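PDB 6NZX: cytochrome B5 from Hadesarchaea archaeon YNP_N21, which binds heme through a cytochrome b5-like domain and probably carries electrons, as other cytochromes b5 do. Local coordinates for residues Glu8-Tyr13 and Pro20-Tyr25. Residues are numbered along the deposited sequence; the frame is centred on the assembly and turned at random.
Sequences EELSRY and PAYVAY
Y13 and Y22 lie with their rings almost parallel, planes at 4° and centroids 4.2 Å apart, in an offset stack that joins the chain just beyond helix 7-11 to the edge strand 22-25 of the cytochrome b5 fold. The two side chains run side by side and point the same way. Their rings overlap face to face but shifted, so that Y13 CD1 lies over one face of Y22, toward its rim, and Y22 CE2 over one face of Y13; the tightest approach is between these two carbons, at 3.3 Å. In both tyrosines CG sits beside the backbone N and anti to the carbonyl carbon, which sends the side chains off the same way, but the second torsions differ, and the common first torsion does not by itself make the rings parallel. P20 meets the Y13 ring at its edge, its CG 3.9 Å from Y13 CD1, while L10 CD1 meets the base of Y22 at the edge of its ring, 3.8 Å from Y22 CB.

The two methyl branches of L10 divide their work along the strand: CD1 takes Y22 and CD2 reaches A24 CB, again at 3.8 Å. L10 also touches V29 and L76, so the helix packs onto neighbouring strands of the mixed sheet as well as its edge; the side chain of A24 is about 7 Å from the bound heme. Y22 itself packs on V29 and V73. A serine in place of Y22 would remove the ring and is likely to leave one face of Y13 without its stacking partner, opening a gap beside V73 and V29.

The backbones are joined as well. A21 CA makes a CA-H...O contact with Y13 O, 3.6 Å away. The same oxygen accepts the amide of Y22 in a nearly straight bond (N to O 3.1 Å, 173° at the hydrogen), with Y22 N standing above the carbonyl plane of Y13.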
ATOM      1  N   GLU A   8       4.624 -12.017   0.506  1.00 25.23           N
ATOM      2  CA  GLU A   8       4.060 -12.826  -0.550  1.00 26.53           C
ATOM      3  C   GLU A   8       2.546 -12.592  -0.565  1.00 24.79           C
ATOM      4  O   GLU A   8       1.989 -12.314  -1.612  1.00 23.69           O
ATOM      5  CB  GLU A   8       4.450 -14.293  -0.373  1.00 32.90           C
ATOM      6  CG  GLU A   8       4.473 -15.072  -1.680  1.00 39.36           C
ATOM      7  CD  GLU A   8       5.408 -16.272  -1.664  1.00 47.07           C
ATOM      8  OE1 GLU A   8       5.641 -16.822  -0.563  1.00 52.86           O
ATOM      9  OE2 GLU A   8       5.915 -16.645  -2.749  1.00 54.12           O
ATOM     10  N   GLU A   9       1.918 -12.626   0.621  1.00 23.69           N
ATOM     11  CA  GLU A   9       0.483 -12.426   0.759  1.00 24.05           C
ATOM     12  C   GLU A   9       0.098 -10.989   0.419  1.00 20.54           C
ATOM     13  O   GLU A   9      -0.962 -10.751  -0.154  1.00 21.07           O
ATOM     14  CB  GLU A   9       0.002 -12.727   2.181  1.00 25.50           C
ATOM     15  CG  GLU A   9       0.129 -14.188   2.558  1.00 28.62           C
ATOM     16  CD  GLU A   9      -0.127 -14.483   4.025  1.00 32.07           C
ATOM     17  OE1 GLU A   9      -0.329 -13.514   4.813  1.00 30.04           O
ATOM     18  OE2 GLU A   9      -0.110 -15.683   4.377  1.00 36.33           O
ATOM     19  N   LEU A  10       0.944 -10.033   0.813  1.00 19.54           N
ATOM     20  CA  LEU A  10       0.657  -8.628   0.582  1.00 18.33           C
ATOM     21  C   LEU A  10       0.648  -8.327  -0.924  1.00 16.97           C
ATOM     22  O   LEU A  10      -0.080  -7.433  -1.376  1.00 16.49           O
ATOM     23  CB  LEU A  10       1.691  -7.773   1.323  1.00 17.98           C
ATOM     24  CG  LEU A  10       1.615  -6.280   1.027  1.00 18.35           C
ATOM     25  CD1 LEU A  10       0.392  -5.662   1.698  1.00 18.91           C
ATOM     26  CD2 LEU A  10       2.888  -5.574   1.448  1.00 19.31           C
ATOM     27  N   SER A  11       1.440  -9.080  -1.700  1.00 18.14           N
ATOM     28  CA  SER A  11       1.574  -8.860  -3.163  1.00 18.93           C
ATOM     29  C   SER A  11       0.254  -9.139  -3.887  1.00 19.53           C
ATOM     30  O   SER A  11      -0.030  -8.578  -4.968  1.00 19.89           O
ATOM     31  CB  SER A  11       2.706  -9.692  -3.718  1.00 20.23           C
ATOM     32  OG  SER A  11       2.436 -11.064  -3.538  1.00 21.22           O
ATOM     33  N   ARG A  12      -0.580  -9.987  -3.280  1.00 20.15           N
ATOM     34  CA  ARG A  12      -1.890 -10.299  -3.813  1.00 20.62           C
ATOM     35  C   ARG A  12      -2.807  -9.075  -3.808  1.00 19.93           C
ATOM     36  O   ARG A  12      -3.763  -9.073  -4.569  1.00 19.15           O
ATOM     37  CB  ARG A  12      -2.622 -11.334  -2.960  1.00 22.55           C
ATOM     38  CG  ARG A  12      -1.963 -12.699  -2.874  1.00 23.64           C
ATOM     39  CD  ARG A  12      -2.790 -13.488  -1.889  1.00 24.82           C
ATOM     40  NE  ARG A  12      -2.170 -14.695  -1.378  1.00 26.89           N
ATOM     41  CZ  ARG A  12      -2.696 -15.417  -0.392  1.00 27.72           C
ATOM     42  NH1 ARG A  12      -2.045 -16.470   0.065  1.00 26.81           N
ATOM     43  NH2 ARG A  12      -3.864 -15.068   0.138  1.00 24.77           N
ATOM     44  N   TYR A  13      -2.571  -8.107  -2.899  1.00 19.34           N
ATOM     45  CA  TYR A  13      -3.468  -6.960  -2.686  1.00 20.09           C
ATOM     46  C   TYR A  13      -2.974  -5.804  -3.560  1.00 21.41           C
ATOM     47  O   TYR A  13      -2.493  -4.788  -3.061  1.00 20.25           O
ATOM     48  CB  TYR A  13      -3.552  -6.598  -1.197  1.00 21.55           C
ATOM     49  CG  TYR A  13      -4.255  -7.632  -0.358  1.00 20.58           C
ATOM     50  CD1 TYR A  13      -5.603  -7.529  -0.082  1.00 20.01           C
ATOM     51  CD2 TYR A  13      -3.579  -8.737   0.137  1.00 20.68           C
ATOM     52  CE1 TYR A  13      -6.260  -8.502   0.663  1.00 21.74           C
ATOM     53  CE2 TYR A  13      -4.225  -9.716   0.880  1.00 20.23           C
ATOM     54  CZ  TYR A  13      -5.575  -9.601   1.145  1.00 20.31           C
ATOM     55  OH  TYR A  13      -6.233 -10.571   1.858  1.00 19.66           O
ATOM     56  N   PRO A  20      -8.286  -5.748  -3.488  1.00 23.75           N
ATOM     57  CA  PRO A  20      -7.971  -4.492  -2.813  1.00 22.31           C
ATOM     58  C   PRO A  20      -6.521  -4.079  -3.086  1.00 20.01           C
ATOM     59  O   PRO A  20      -5.679  -4.903  -3.472  1.00 19.03           O
ATOM     60  CB  PRO A  20      -8.213  -4.762  -1.315  1.00 21.59           C
ATOM     61  CG  PRO A  20      -8.975  -6.062  -1.277  1.00 22.36           C
ATOM     62  CD  PRO A  20      -8.609  -6.819  -2.540  1.00 23.04           C
ATOM     63  N   ALA A  21      -6.264  -2.786  -2.904  1.00 18.46           N
ATOM     64  CA  ALA A  21      -4.941  -2.208  -3.024  1.00 18.09           C
ATOM     65  C   ALA A  21      -4.451  -1.844  -1.614  1.00 17.00           C
ATOM     66  O   ALA A  21      -5.043  -0.996  -0.909  1.00 17.30           O
ATOM     67  CB  ALA A  21      -4.977  -1.022  -3.970  1.00 17.39           C
ATOM     68  N   TYR A  22      -3.417  -2.561  -1.181  1.00 17.37           N
ATOM     69  CA  TYR A  22      -2.800  -2.390   0.138  1.00 18.56           C
ATOM     70  C   TYR A  22      -1.358  -1.944  -0.090  1.00 18.93           C
ATOM     71  O   TYR A  22      -0.733  -2.361  -1.053  1.00 18.64           O
ATOM     72  CB  TYR A  22      -2.717  -3.706   0.911  1.00 19.11           C
ATOM     73  CG  TYR A  22      -3.986  -4.258   1.508  1.00 18.54           C
ATOM     74  CD1 TYR A  22      -5.217  -3.667   1.317  1.00 18.77           C
ATOM     75  CD2 TYR A  22      -3.940  -5.441   2.228  1.00 17.91           C
ATOM     76  CE1 TYR A  22      -6.367  -4.211   1.867  1.00 19.33           C
ATOM     77  CE2 TYR A  22      -5.077  -5.992   2.801  1.00 18.99           C
ATOM     78  CZ  TYR A  22      -6.299  -5.383   2.594  1.00 18.35           C
ATOM     79  OH  TYR A  22      -7.419  -5.915   3.135  1.00 19.17           O
ATOM     80  N   VAL A  23      -0.833  -1.116   0.804  1.00 19.90           N
ATOM     81  CA  VAL A  23       0.561  -0.712   0.731  1.00 19.15           C
ATOM     82  C   VAL A  23       1.131  -0.828   2.136  1.00 18.51           C
ATOM     83  O   VAL A  23       0.437  -0.506   3.075  1.00 18.51           O
ATOM     84  CB  VAL A  23       0.729   0.718   0.180  1.00 19.98           C
ATOM     85  CG1 VAL A  23       0.310   0.804  -1.272  1.00 20.92           C
ATOM     86  CG2 VAL A  23      -0.038   1.745   1.012  1.00 21.84           C
ATOM     87  N   ALA A  24       2.388  -1.270   2.257  1.00 17.98           N
ATOM     88  CA  ALA A  24       3.017  -1.340   3.576  1.00 18.36           C
ATOM     89  C   ALA A  24       3.966  -0.146   3.742  1.00 18.09           C
ATOM     90  O   ALA A  24       4.539   0.377   2.768  1.00 15.86           O
ATOM     91  CB  ALA A  24       3.701  -2.664   3.791  1.00 18.41           C
ATOM     92  N   TYR A  25       4.045   0.337   4.985  1.00 18.69           N
ATOM     93  CA  TYR A  25       4.957   1.407   5.342  1.00 20.36           C
ATOM     94  C   TYR A  25       5.393   1.212   6.793  1.00 20.57           C
ATOM     95  O   TYR A  25       4.553   1.242   7.673  1.00 17.07           O
ATOM     96  CB  TYR A  25       4.328   2.791   5.149  1.00 22.76           C
ATOM     97  CG  TYR A  25       5.285   3.903   5.505  1.00 25.59           C
ATOM     98  CD1 TYR A  25       5.148   4.632   6.673  1.00 28.45           C
ATOM     99  CD2 TYR A  25       6.394   4.149   4.715  1.00 27.73           C
ATOM    100  CE1 TYR A  25       6.068   5.611   7.024  1.00 30.75           C
ATOM    101  CE2 TYR A  25       7.332   5.110   5.056  1.00 29.31           C
ATOM    102  CZ  TYR A  25       7.166   5.846   6.213  1.00 30.53           C
ATOM    103  OH  TYR A  25       8.074   6.811   6.535  1.00 36.52           O
TER